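Local coordinates for CREG-like beta-barrel domain-containing protein (Agrobacterium tumefaciens, PDB 3DNH) that is of unknown function but has a CREG-like beta barrel related to the FMN-binding pyridoxamine 5'-phosphate oxidase family, at residues S90-P95 with L104-L109; E152-N157 with I167-L172; E180-A185 with T217-D222. All blocks are in the same frame, centred on the assembly; numbering follows the deposited sequence.

Overall arrangement
Contact 1 lies within the antiparallel beta barrel and contact 2 packs a short helical turn on it; their centres are about 11 Å apart. Strand 106-115 takes part in contact 1 and is the sheet neighbour of strand 144-157, which carries contact 2, so 104-109 lies between 90-95 and 152-157. Leu109 packs on Leu172, and both contacts also meet the second subunit. Contact 3 lies in the C-terminal part, where helix 180-194 packs on a separate three-stranded sheet. Its centre is about 26 Å from that of contact 1, on the opposite side of the chain's centre, and about 23 Å from that of contact 2. The nearest atoms of contacts 2 and 3 are about 7 Å apart.

Contact 1: S90-P95 with L104-L109; sequences SVTLAP and LPRLTL
Thr92 and Thr108 face each other as a non-hydrogen-bonded pair in a beta-hairpin, and their side chains cross obliquely, the two OG1 atoms 3.0 Å apart. Each hydroxyl is anti to its own carbonyl carbon (chi1 -60° in Thr92, -61° in Thr108). On the same face Ser90 OG lies 3.4 Å from Thr108 CG2, while Arg106 CB rests against Thr92 CG2. Farther out, the Arg106 chain bends at chi2 and chi3, and NH2 donates to Leu104 O (3.0 Å) in the plane of the guanidinium.

The other face is apolar. Val91 CG2 leans on Leu109 CB at 3.8 Å, and Leu93 and Leu107 sit across from each other, both touching Val35 of helix 28-38. Paired backbone bonds tie these residues: Val91 N to Leu109 O is 2.9 Å and Leu93 N to Leu107 O is 2.8 Å, each with its return bond. Where the strands give way to loop, the rings of Pro95 and Pro105 meet, CD of the first 4.0 Å from CG of the second. Pro105 O is buried here without a polar partner in the model, with Ala94 CB 3.6 Å away.

The hydroxyls of Ser90, Thr92 and Thr108 all hydrogen-bond to Thr56 of the second subunit, so the hairpin turns its polar face to the dimer interface and Val91, Leu93, Leu107 and Leu109 to neighbouring strands and helix 28-38.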
ATOM      1  N   SER A  90     -10.982   7.154   1.901  1.00 38.43           N
ATOM      2  CA  SER A  90     -10.960   5.936   1.107  1.00 37.90           C
ATOM      3  C   SER A  90      -9.807   5.056   1.597  1.00 38.40           C
ATOM      4  O   SER A  90      -8.752   5.573   1.955  1.00 38.37           O
ATOM      5  CB  SER A  90     -10.789   6.253  -0.386  1.00 36.88           C
ATOM      6  OG  SER A  90     -10.803   5.064  -1.175  1.00 36.15           O
ATOM      7  N   VAL A  91      -9.995   3.732   1.597  1.00 38.48           N
ATOM      8  CA  VAL A  91      -8.885   2.807   1.912  1.00 38.88           C
ATOM      9  C   VAL A  91      -8.768   1.763   0.822  1.00 38.06           C
ATOM     10  O   VAL A  91      -9.775   1.411   0.206  1.00 36.88           O
ATOM     11  CB  VAL A  91      -9.046   2.081   3.292  1.00 40.20           C
ATOM     12  CG1 VAL A  91      -9.127   3.067   4.410  1.00 38.37           C
ATOM     13  CG2 VAL A  91     -10.310   1.196   3.306  1.00 40.61           C
ATOM     14  N   THR A  92      -7.544   1.329   0.544  1.00 37.53           N
ATOM     15  CA  THR A  92      -7.351   0.194  -0.339  1.00 37.70           C
ATOM     16  C   THR A  92      -6.605  -0.852   0.440  1.00 37.66           C
ATOM     17  O   THR A  92      -5.536  -0.602   0.972  1.00 38.80           O
ATOM     18  CB  THR A  92      -6.659   0.538  -1.656  1.00 35.79           C
ATOM     19  OG1 THR A  92      -7.473   1.495  -2.350  1.00 36.06           O
ATOM     20  CG2 THR A  92      -6.462  -0.744  -2.576  1.00 37.44           C
ATOM     21  N   LEU A  93      -7.228  -2.020   0.512  1.00 38.53           N
ATOM     22  CA  LEU A  93      -6.650  -3.174   1.130  1.00 39.28           C
ATOM     23  C   LEU A  93      -6.149  -4.135   0.065  1.00 40.62           C
ATOM     24  O   LEU A  93      -6.825  -4.372  -0.948  1.00 40.09           O
ATOM     25  CB  LEU A  93      -7.691  -3.824   2.016  1.00 40.01           C
ATOM     26  CG  LEU A  93      -7.896  -3.194   3.391  1.00 38.97           C
ATOM     27  CD1 LEU A  93      -8.455  -1.776   3.285  1.00 43.01           C
ATOM     28  CD2 LEU A  93      -8.908  -4.075   4.170  1.00 40.75           C
ATOM     29  N   ALA A  94      -4.956  -4.694   0.280  1.00 41.61           N
ATOM     30  CA  ALA A  94      -4.443  -5.699  -0.642  1.00 43.96           C
ATOM     31  C   ALA A  94      -3.504  -6.657   0.098  1.00 46.03           C
ATOM     32  O   ALA A  94      -2.919  -6.241   1.109  1.00 47.72           O
ATOM     33  CB  ALA A  94      -3.737  -5.033  -1.802  1.00 42.95           C
ATOM     34  N   PRO A  95      -3.363  -7.927  -0.373  1.00 47.15           N
ATOM     35  CA  PRO A  95      -2.293  -8.797   0.166  1.00 47.61           C
ATOM     36  C   PRO A  95      -0.927  -8.270  -0.332  1.00 47.80           C
ATOM     37  O   PRO A  95      -0.284  -8.917  -1.166  1.00 47.05           O
ATOM     38  CB  PRO A  95      -2.604 -10.177  -0.450  1.00 47.22           C
ATOM     39  CG  PRO A  95      -3.318  -9.853  -1.752  1.00 47.42           C
ATOM     40  CD  PRO A  95      -4.164  -8.636  -1.409  1.00 47.69           C
ATOM     41  N   LEU A 104      -2.226  -8.079  -7.653  1.00 47.23           N
ATOM     42  CA  LEU A 104      -3.016  -8.436  -6.497  1.00 47.59           C
ATOM     43  C   LEU A 104      -4.473  -8.072  -6.630  1.00 46.58           C
ATOM     44  O   LEU A 104      -4.780  -7.122  -7.286  1.00 46.32           O
ATOM     45  CB  LEU A 104      -2.472  -7.704  -5.272  1.00 48.18           C
ATOM     46  CG  LEU A 104      -0.992  -7.726  -4.947  1.00 49.29           C
ATOM     47  CD1 LEU A 104      -0.655  -6.926  -3.762  1.00 47.88           C
ATOM     48  CD2 LEU A 104      -0.531  -9.108  -4.782  1.00 48.28           C
ATOM     49  N   PRO A 105      -5.360  -8.793  -5.954  1.00 45.68           N
ATOM     50  CA  PRO A 105      -6.712  -8.251  -5.793  1.00 44.98           C
ATOM     51  C   PRO A 105      -6.625  -7.027  -4.896  1.00 44.51           C
ATOM     52  O   PRO A 105      -5.819  -6.998  -3.965  1.00 45.61           O
ATOM     53  CB  PRO A 105      -7.471  -9.375  -5.086  1.00 45.24           C
ATOM     54  CG  PRO A 105      -6.421 -10.141  -4.369  1.00 46.09           C
ATOM     55  CD  PRO A 105      -5.222 -10.101  -5.300  1.00 45.51           C
ATOM     56  N   ARG A 106      -7.396  -6.003  -5.201  1.00 42.27           N
ATOM     57  CA  ARG A 106      -7.306  -4.768  -4.481  1.00 42.38           C
ATOM     58  C   ARG A 106      -8.720  -4.337  -4.143  1.00 40.76           C
ATOM     59  O   ARG A 106      -9.553  -4.159  -5.039  1.00 40.88           O
ATOM     60  CB  ARG A 106      -6.618  -3.685  -5.311  1.00 42.35           C
ATOM     61  CG  ARG A 106      -5.113  -3.761  -5.300  1.00 45.67           C
ATOM     62  CD  ARG A 106      -4.554  -4.209  -6.587  1.00 47.32           C
ATOM     63  NE  ARG A 106      -4.874  -3.301  -7.670  1.00 49.89           N
ATOM     64  CZ  ARG A 106      -5.007  -3.667  -8.934  1.00 50.47           C
ATOM     65  NH1 ARG A 106      -5.292  -2.749  -9.834  1.00 52.92           N
ATOM     66  NH2 ARG A 106      -4.852  -4.946  -9.302  1.00 54.70           N
ATOM     67  N   LEU A 107      -8.979  -4.229  -2.846  1.00 38.88           N
ATOM     68  CA  LEU A 107     -10.288  -3.857  -2.370  1.00 37.14           C
ATOM     69  C   LEU A 107     -10.294  -2.399  -1.953  1.00 37.01           C
ATOM     70  O   LEU A 107      -9.545  -2.006  -1.049  1.00 36.52           O
ATOM     71  CB  LEU A 107     -10.727  -4.809  -1.243  1.00 37.18           C
ATOM     72  CG  LEU A 107     -11.946  -4.411  -0.432  1.00 37.12           C
ATOM     73  CD1 LEU A 107     -13.205  -4.670  -1.290  1.00 38.71           C
ATOM     74  CD2 LEU A 107     -11.990  -5.194   0.847  1.00 39.88           C
ATOM     75  N   THR A 108     -11.097  -1.588  -2.649  1.00 36.12           N
ATOM     76  CA  THR A 108     -11.250  -0.186  -2.268  1.00 36.15           C
ATOM     77  C   THR A 108     -12.577   0.024  -1.537  1.00 36.02           C
ATOM     78  O   THR A 108     -13.630  -0.353  -2.039  1.00 34.58           O
ATOM     79  CB  THR A 108     -11.109   0.772  -3.489  1.00 36.43           C
ATOM     80  OG1 THR A 108      -9.809   0.605  -4.049  1.00 37.67           O
ATOM     81  CG2 THR A 108     -11.252   2.220  -3.048  1.00 35.63           C
ATOM     82  N   LEU A 109     -12.505   0.619  -0.342  1.00 36.38           N
ATOM     83  CA  LEU A 109     -13.681   0.927   0.461  1.00 37.39           C
ATOM     84  C   LEU A 109     -13.722   2.430   0.681  1.00 37.59           C
ATOM     85  O   LEU A 109     -12.764   3.014   1.182  1.00 38.36           O
ATOM     86  CB  LEU A 109     -13.648   0.174   1.801  1.00 37.42           C
ATOM     87  CG  LEU A 109     -13.362  -1.347   1.779  1.00 38.96           C
ATOM     88  CD1 LEU A 109     -13.126  -1.840   3.201  1.00 38.73           C
ATOM     89  CD2 LEU A 109     -14.549  -2.113   1.173  1.00 37.32           C
TER

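Contact 2: E152-N157 with I167-L172; sequences EGVQIN and ITPADL
Gly153 lies opposite Pro169 and Val154 opposite Thr168, with 6.1 Å between the CA atoms of Val154 and Thr168, and a water bridges the two backbones: it accepts from Val154 N and donates to Ile167 O, both at 3.0 Å.

Val154 is the side chain on which the others converge. With CG1 anti to the backbone N (chi1 177°), its two methyls spread over different partners. CG1 meets Ile167 CG2 at 4.0 Å, and CG2 lies over the bond into the proline, 3.7 Å from Pro169 N. Leu172 arrives tip to tip, its CD1 3.9 Å from Val154 CG2 and also near CG1. At the bulge in the strand, Pro169 CG sits against the backbone of Glu152, 3.5 Å from its C atom. Asp171, in the weakly bonded helical turn, reaches back to the residue just before that turn: its OD2 accepts from Thr168 N at 3.3 Å, met from above the carboxylate plane.

Ile167 and Leu172 also touch Ala32 of helix 28-38, and Val154 and Ile156 touch Leu107 of the adjoining strand. Glu152 OE1 turns elsewhere, hydrogen-bonding to Tyr53 of the second subunit. Glu152 and Gly153 both face Val110, a classic beta bulge in strand 144-157, and just past it Val154 packs against the chain that leaves the last strand of the barrel and folds back over it.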
ATOM      1  N   GLU A 152     -19.322   3.119   2.635  1.00 37.61           N
ATOM      2  CA  GLU A 152     -20.450   3.573   1.854  1.00 37.27           C
ATOM      3  C   GLU A 152     -20.394   3.082   0.410  1.00 36.61           C
ATOM      4  O   GLU A 152     -21.397   3.101  -0.294  1.00 35.99           O
ATOM      5  CB  GLU A 152     -20.560   5.110   1.888  1.00 37.85           C
ATOM      6  CG  GLU A 152     -20.723   5.660   3.274  1.00 40.67           C
ATOM      7  CD  GLU A 152     -20.839   7.148   3.292  1.00 43.99           C
ATOM      8  OE1 GLU A 152     -19.813   7.842   3.209  1.00 45.92           O
ATOM      9  OE2 GLU A 152     -21.968   7.634   3.413  1.00 47.26           O
ATOM     10  N   GLY A 153     -19.229   2.639  -0.038  1.00 36.37           N
ATOM     11  CA  GLY A 153     -19.100   2.184  -1.412  1.00 35.42           C
ATOM     12  C   GLY A 153     -17.898   1.306  -1.514  1.00 36.25           C
ATOM     13  O   GLY A 153     -16.935   1.464  -0.739  1.00 36.80           O
ATOM     14  N   VAL A 154     -17.955   0.353  -2.433  1.00 36.10           N
ATOM     15  CA  VAL A 154     -16.955  -0.741  -2.489  1.00 35.33           C
ATOM     16  C   VAL A 154     -16.559  -0.933  -3.938  1.00 35.97           C
ATOM     17  O   VAL A 154     -17.429  -0.963  -4.820  1.00 35.63           O
ATOM     18  CB  VAL A 154     -17.570  -2.092  -2.022  1.00 34.93           C
ATOM     19  CG1 VAL A 154     -16.555  -3.282  -2.132  1.00 32.95           C
ATOM     20  CG2 VAL A 154     -18.101  -1.977  -0.645  1.00 35.09           C
ATOM     21  N   GLN A 155     -15.263  -1.102  -4.183  1.00 36.44           N
ATOM     22  CA  GLN A 155     -14.795  -1.623  -5.484  1.00 37.39           C
ATOM     23  C   GLN A 155     -13.794  -2.766  -5.266  1.00 36.80           C
ATOM     24  O   GLN A 155     -12.893  -2.620  -4.473  1.00 36.40           O
ATOM     25  CB  GLN A 155     -14.133  -0.489  -6.254  1.00 37.50           C
ATOM     26  CG  GLN A 155     -14.034  -0.689  -7.734  1.00 41.65           C
ATOM     27  CD  GLN A 155     -15.396  -0.719  -8.433  1.00 41.98           C
ATOM     28  OE1 GLN A 155     -16.391  -0.114  -7.991  1.00 45.79           O
ATOM     29  NE2 GLN A 155     -15.434  -1.429  -9.520  1.00 42.54           N
ATOM     30  N   ILE A 156     -13.959  -3.894  -5.947  1.00 37.17           N
ATOM     31  CA  ILE A 156     -12.954  -4.956  -5.897  1.00 39.21           C
ATOM     32  C   ILE A 156     -12.330  -5.168  -7.269  1.00 41.79           C
ATOM     33  O   ILE A 156     -12.999  -5.111  -8.306  1.00 41.41           O
ATOM     34  CB  ILE A 156     -13.488  -6.290  -5.317  1.00 38.42           C
ATOM     35  CG1 ILE A 156     -12.364  -7.339  -5.197  1.00 38.22           C
ATOM     36  CG2 ILE A 156     -14.600  -6.865  -6.172  1.00 38.65           C
ATOM     37  CD1 ILE A 156     -11.273  -7.026  -4.167  1.00 39.83           C
ATOM     38  N   ASN A 157     -11.042  -5.478  -7.261  1.00 44.68           N
ATOM     39  CA  ASN A 157     -10.225  -5.324  -8.447  1.00 46.88           C
ATOM     40  C   ASN A 157      -9.083  -6.325  -8.535  1.00 47.70           C
ATOM     41  O   ASN A 157      -8.486  -6.674  -7.524  1.00 46.80           O
ATOM     42  CB  ASN A 157      -9.638  -3.932  -8.370  1.00 47.14           C
ATOM     43  CG  ASN A 157      -9.786  -3.213  -9.609  1.00 50.04           C
ATOM     44  OD1 ASN A 157      -9.000  -3.398 -10.546  1.00 55.54           O
ATOM     45  ND2 ASN A 157     -10.814  -2.378  -9.676  1.00 52.46           N
ATOM     46  N   ILE A 167     -20.562  -5.009  -6.117  1.00 54.60           N
ATOM     47  CA  ILE A 167     -20.641  -5.307  -4.680  1.00 52.78           C
ATOM     48  C   ILE A 167     -21.061  -4.100  -3.841  1.00 51.56           C
ATOM     49  O   ILE A 167     -20.650  -2.970  -4.096  1.00 51.45           O
ATOM     50  CB  ILE A 167     -19.252  -5.745  -4.132  1.00 52.71           C
ATOM     51  CG1 ILE A 167     -18.673  -6.898  -4.931  1.00 52.48           C
ATOM     52  CG2 ILE A 167     -19.315  -6.084  -2.618  1.00 52.17           C
ATOM     53  CD1 ILE A 167     -17.242  -7.199  -4.521  1.00 53.76           C
ATOM     54  N   THR A 168     -21.840  -4.384  -2.806  1.00 49.82           N
ATOM     55  CA  THR A 168     -22.362  -3.406  -1.867  1.00 47.99           C
ATOM     56  C   THR A 168     -21.670  -3.513  -0.491  1.00 46.53           C
ATOM     57  O   THR A 168     -21.173  -4.587  -0.144  1.00 45.87           O
ATOM     58  CB  THR A 168     -23.863  -3.691  -1.668  1.00 48.47           C
ATOM     59  OG1 THR A 168     -24.432  -2.736  -0.765  1.00 50.18           O
ATOM     60  CG2 THR A 168     -24.066  -5.076  -1.089  1.00 47.03           C
ATOM     61  N   PRO A 169     -21.662  -2.413   0.299  1.00 44.87           N
ATOM     62  CA  PRO A 169     -21.210  -2.462   1.686  1.00 43.50           C
ATOM     63  C   PRO A 169     -21.793  -3.627   2.503  1.00 42.73           C
ATOM     64  O   PRO A 169     -21.056  -4.275   3.247  1.00 41.20           O
ATOM     65  CB  PRO A 169     -21.663  -1.109   2.232  1.00 43.49           C
ATOM     66  CG  PRO A 169     -21.485  -0.204   1.063  1.00 43.85           C
ATOM     67  CD  PRO A 169     -22.031  -1.030  -0.084  1.00 44.61           C
ATOM     68  N   ALA A 170     -23.093  -3.895   2.344  1.00 41.20           N
ATOM     69  CA  ALA A 170     -23.774  -5.008   3.014  1.00 40.36           C
ATOM     70  C   ALA A 170     -23.170  -6.359   2.672  1.00 40.15           C
ATOM     71  O   ALA A 170     -23.149  -7.255   3.517  1.00 39.71           O
ATOM     72  CB  ALA A 170     -25.291  -5.017   2.657  1.00 39.95           C
ATOM     73  N   ASP A 171     -22.703  -6.506   1.426  1.00 40.01           N
ATOM     74  CA  ASP A 171     -22.096  -7.761   0.962  1.00 40.40           C
ATOM     75  C   ASP A 171     -20.831  -8.084   1.744  1.00 39.36           C
ATOM     76  O   ASP A 171     -20.463  -9.235   1.901  1.00 38.74           O
ATOM     77  CB  ASP A 171     -21.706  -7.679  -0.515  1.00 40.55           C
ATOM     78  CG  ASP A 171     -22.868  -7.916  -1.460  1.00 44.16           C
ATOM     79  OD1 ASP A 171     -23.916  -8.482  -1.060  1.00 46.62           O
ATOM     80  OD2 ASP A 171     -22.724  -7.507  -2.629  1.00 46.46           O
ATOM     81  N   LEU A 172     -20.141  -7.051   2.206  1.00 39.88           N
ATOM     82  CA  LEU A 172     -18.900  -7.281   2.909  1.00 40.30           C
ATOM     83  C   LEU A 172     -19.098  -7.589   4.378  1.00 41.43           C
ATOM     84  O   LEU A 172     -18.223  -8.215   4.996  1.00 43.10           O
ATOM     85  CB  LEU A 172     -17.946  -6.096   2.766  1.00 39.86           C
ATOM     86  CG  LEU A 172     -17.536  -5.690   1.368  1.00 41.26           C
ATOM     87  CD1 LEU A 172     -16.359  -4.734   1.543  1.00 38.50           C
ATOM     88  CD2 LEU A 172     -17.134  -6.896   0.551  1.00 41.75           C
TER
HETATM   89  O   HOH W   1     -20.546   0.051  -3.959  1.00 39.93           O

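Contact 3: E180-A185 with T217-D222; sequences EELMAA and TSIDPD
Leu182 and Met183, in the first turn of helix 180-194, pack on Ile219, Asp220 and Pro221, on an outermost strand of a three-stranded antiparallel sheet and the turn that follows: helix-on-sheet packing in the C-terminal part of the chain. The local axes of helix and strand run nearly antiparallel, at 163°, and come within 8.4 Å of each other.

Leu182 divides its methyls between two targets. Its CG is anti to the backbone N (chi1 177°), and beyond it CD2 presses on the peptide link between Asp220 and Pro221, 3.6 Å from Pro221 N, while CD1 touches Ile219 CG2 at 4.2 Å. The side chains of Leu182 and Ile219 cross at about a right angle. Met183, modelled as selenomethionine, starts off to one side of the strand; bends at chi2 and chi3 then bring its far end in. SE lies 3.8 Å from Pro221 CD, the two side chains again at about a right angle, and CE reaches Ile219 O at 3.4 Å.

At Asp220 the chain makes an Asx turn: Asp220 OD1 accepts from Asp222 N at 2.9 Å, through the lone pair anti to its other oxygen. Pro221 thus sits within a tight turn, its CD against both Met183 SE and Leu182 CD2. Asp220 CB points away from the helix, and OD1 also forms a salt bridge with Arg234 of strand 232-236. Phe247 of helix 244-254 touches both Leu182 and Ile219, and Asp222 OD2 is bridged to Arg33 of helix 28-38.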
ATOM      1  N   GLU A 180     -26.110 -14.645  18.545  1.00 38.00           N
ATOM      2  CA  GLU A 180     -25.709 -14.103  19.857  1.00 39.26           C
ATOM      3  C   GLU A 180     -25.065 -15.133  20.782  1.00 39.46           C
ATOM      4  O   GLU A 180     -24.134 -14.795  21.499  1.00 39.25           O
ATOM      5  CB  GLU A 180     -26.851 -13.377  20.581  1.00 40.40           C
ATOM      6  CG  GLU A 180     -28.256 -13.774  20.175  1.00 43.04           C
ATOM      7  CD  GLU A 180     -28.616 -13.295  18.778  1.00 44.81           C
ATOM      8  OE1 GLU A 180     -28.789 -14.159  17.905  1.00 45.64           O
ATOM      9  OE2 GLU A 180     -28.712 -12.071  18.544  1.00 47.96           O
ATOM     10  N   GLU A 181     -25.548 -16.385  20.761  1.00 39.61           N
ATOM     11  CA  GLU A 181     -24.928 -17.458  21.557  1.00 40.08           C
ATOM     12  C   GLU A 181     -23.444 -17.686  21.225  1.00 39.89           C
ATOM     13  O   GLU A 181     -22.599 -17.743  22.138  1.00 40.80           O
ATOM     14  CB  GLU A 181     -25.726 -18.775  21.462  1.00 40.11           C
ATOM     15  CG  GLU A 181     -24.801 -20.004  21.548  1.00 43.47           C
ATOM     16  CD  GLU A 181     -25.401 -21.213  22.237  1.00 46.41           C
ATOM     17  OE1 GLU A 181     -26.617 -21.185  22.545  1.00 50.62           O
ATOM     18  OE2 GLU A 181     -24.644 -22.188  22.474  1.00 46.82           O
ATOM     19  N   LEU A 182     -23.117 -17.826  19.936  1.00 39.48           N
ATOM     20  CA  LEU A 182     -21.703 -17.921  19.489  1.00 39.31           C
ATOM     21  C   LEU A 182     -20.881 -16.698  19.898  1.00 39.44           C
ATOM     22  O   LEU A 182     -19.741 -16.803  20.359  1.00 38.38           O
ATOM     23  CB  LEU A 182     -21.653 -18.009  17.959  1.00 39.30           C
ATOM     24  CG  LEU A 182     -20.254 -18.049  17.344  1.00 38.15           C
ATOM     25  CD1 LEU A 182     -19.578 -19.387  17.632  1.00 33.34           C
ATOM     26  CD2 LEU A 182     -20.313 -17.799  15.829  1.00 40.22           C
HETATM   27  N   MSE A 183     -21.468 -15.528  19.682  1.00 38.84           N
HETATM   28  CA  MSE A 183     -20.761 -14.270  19.923  1.00 39.22           C
HETATM   29  C   MSE A 183     -20.536 -14.072  21.425  1.00 39.12           C
HETATM   30  O   MSE A 183     -19.500 -13.550  21.825  1.00 38.93           O
HETATM   31  CB  MSE A 183     -21.532 -13.098  19.279  1.00 39.28           C
HETATM   32  CG  MSE A 183     -21.665 -13.202  17.716  1.00 39.80           C
HETATM   33 SE   MSE A 183     -20.024 -13.893  16.770  0.80 50.03          SE
HETATM   34  CE  MSE A 183     -18.714 -12.513  17.192  1.00 43.54           C
ATOM     35  N   ALA A 184     -21.497 -14.506  22.249  1.00 38.66           N
ATOM     36  CA  ALA A 184     -21.306 -14.525  23.701  1.00 38.95           C
ATOM     37  C   ALA A 184     -20.147 -15.462  24.116  1.00 39.20           C
ATOM     38  O   ALA A 184     -19.540 -15.265  25.163  1.00 39.76           O
ATOM     39  CB  ALA A 184     -22.607 -14.898  24.425  1.00 38.72           C
ATOM     40  N   ALA A 185     -19.812 -16.436  23.285  1.00 39.12           N
ATOM     41  CA  ALA A 185     -18.720 -17.406  23.608  1.00 39.14           C
ATOM     42  C   ALA A 185     -17.446 -17.223  22.794  1.00 39.39           C
ATOM     43  O   ALA A 185     -16.423 -17.884  23.061  1.00 38.95           O
ATOM     44  CB  ALA A 185     -19.214 -18.831  23.468  1.00 38.99           C
ATOM     45  N   THR A 217      -7.719 -14.715  16.266  1.00 40.09           N
ATOM     46  CA  THR A 217      -7.996 -13.348  16.686  1.00 39.19           C
ATOM     47  C   THR A 217      -9.483 -13.111  16.832  1.00 40.01           C
ATOM     48  O   THR A 217      -9.885 -12.257  17.643  1.00 40.47           O
ATOM     49  CB  THR A 217      -7.343 -12.279  15.747  1.00 38.67           C
ATOM     50  OG1 THR A 217      -7.820 -12.459  14.404  1.00 36.42           O
ATOM     51  CG2 THR A 217      -5.804 -12.457  15.756  1.00 39.25           C
ATOM     52  N   SER A 218     -10.305 -13.856  16.077  1.00 40.46           N
ATOM     53  CA  SER A 218     -11.706 -13.594  16.023  1.00 40.62           C
ATOM     54  C   SER A 218     -12.458 -14.766  15.448  1.00 41.47           C
ATOM     55  O   SER A 218     -12.036 -15.336  14.439  1.00 41.94           O
ATOM     56  CB  SER A 218     -11.964 -12.316  15.182  1.00 39.86           C
ATOM     57  OG  SER A 218     -13.271 -11.826  15.331  1.00 41.34           O
ATOM     58  N   ILE A 219     -13.586 -15.125  16.091  1.00 41.47           N
ATOM     59  CA  ILE A 219     -14.519 -16.155  15.574  1.00 40.32           C
ATOM     60  C   ILE A 219     -15.835 -15.461  15.277  1.00 40.31           C
ATOM     61  O   ILE A 219     -16.291 -14.653  16.084  1.00 39.84           O
ATOM     62  CB  ILE A 219     -14.771 -17.275  16.609  1.00 40.39           C
ATOM     63  CG1 ILE A 219     -13.424 -17.952  16.994  1.00 39.41           C
ATOM     64  CG2 ILE A 219     -15.855 -18.257  16.097  1.00 39.89           C
ATOM     65  CD1 ILE A 219     -13.464 -18.797  18.248  1.00 41.51           C
ATOM     66  N   ASP A 220     -16.422 -15.757  14.118  1.00 39.30           N
ATOM     67  CA  ASP A 220     -17.712 -15.149  13.740  1.00 38.73           C
ATOM     68  C   ASP A 220     -18.594 -16.214  13.067  1.00 37.93           C
ATOM     69  O   ASP A 220     -18.139 -17.348  12.831  1.00 37.25           O
ATOM     70  CB  ASP A 220     -17.496 -13.842  12.906  1.00 37.51           C
ATOM     71  CG  ASP A 220     -16.763 -14.090  11.572  1.00 40.93           C
ATOM     72  OD1 ASP A 220     -17.335 -14.799  10.696  1.00 42.23           O
ATOM     73  OD2 ASP A 220     -15.621 -13.587  11.379  1.00 40.91           O
ATOM     74  N   PRO A 221     -19.862 -15.892  12.792  1.00 37.21           N
ATOM     75  CA  PRO A 221     -20.672 -16.955  12.187  1.00 37.75           C
ATOM     76  C   PRO A 221     -20.162 -17.574  10.870  1.00 37.92           C
ATOM     77  O   PRO A 221     -20.553 -18.707  10.525  1.00 38.51           O
ATOM     78  CB  PRO A 221     -22.031 -16.253  11.954  1.00 38.18           C
ATOM     79  CG  PRO A 221     -22.086 -15.233  13.034  1.00 36.94           C
ATOM     80  CD  PRO A 221     -20.672 -14.686  13.091  1.00 36.21           C
ATOM     81  N   ASP A 222     -19.337 -16.847  10.136  1.00 37.98           N
ATOM     82  CA  ASP A 222     -18.894 -17.292   8.804  1.00 39.01           C
ATOM     83  C   ASP A 222     -17.478 -17.902   8.803  1.00 38.51           C
ATOM     84  O   ASP A 222     -17.065 -18.593   7.837  1.00 37.46           O
ATOM     85  CB  ASP A 222     -18.957 -16.115   7.811  1.00 38.35           C
ATOM     86  CG  ASP A 222     -20.386 -15.711   7.470  1.00 39.07           C
ATOM     87  OD1 ASP A 222     -21.318 -16.525   7.669  1.00 39.95           O
ATOM     88  OD2 ASP A 222     -20.569 -14.566   7.007  1.00 42.67           O
TER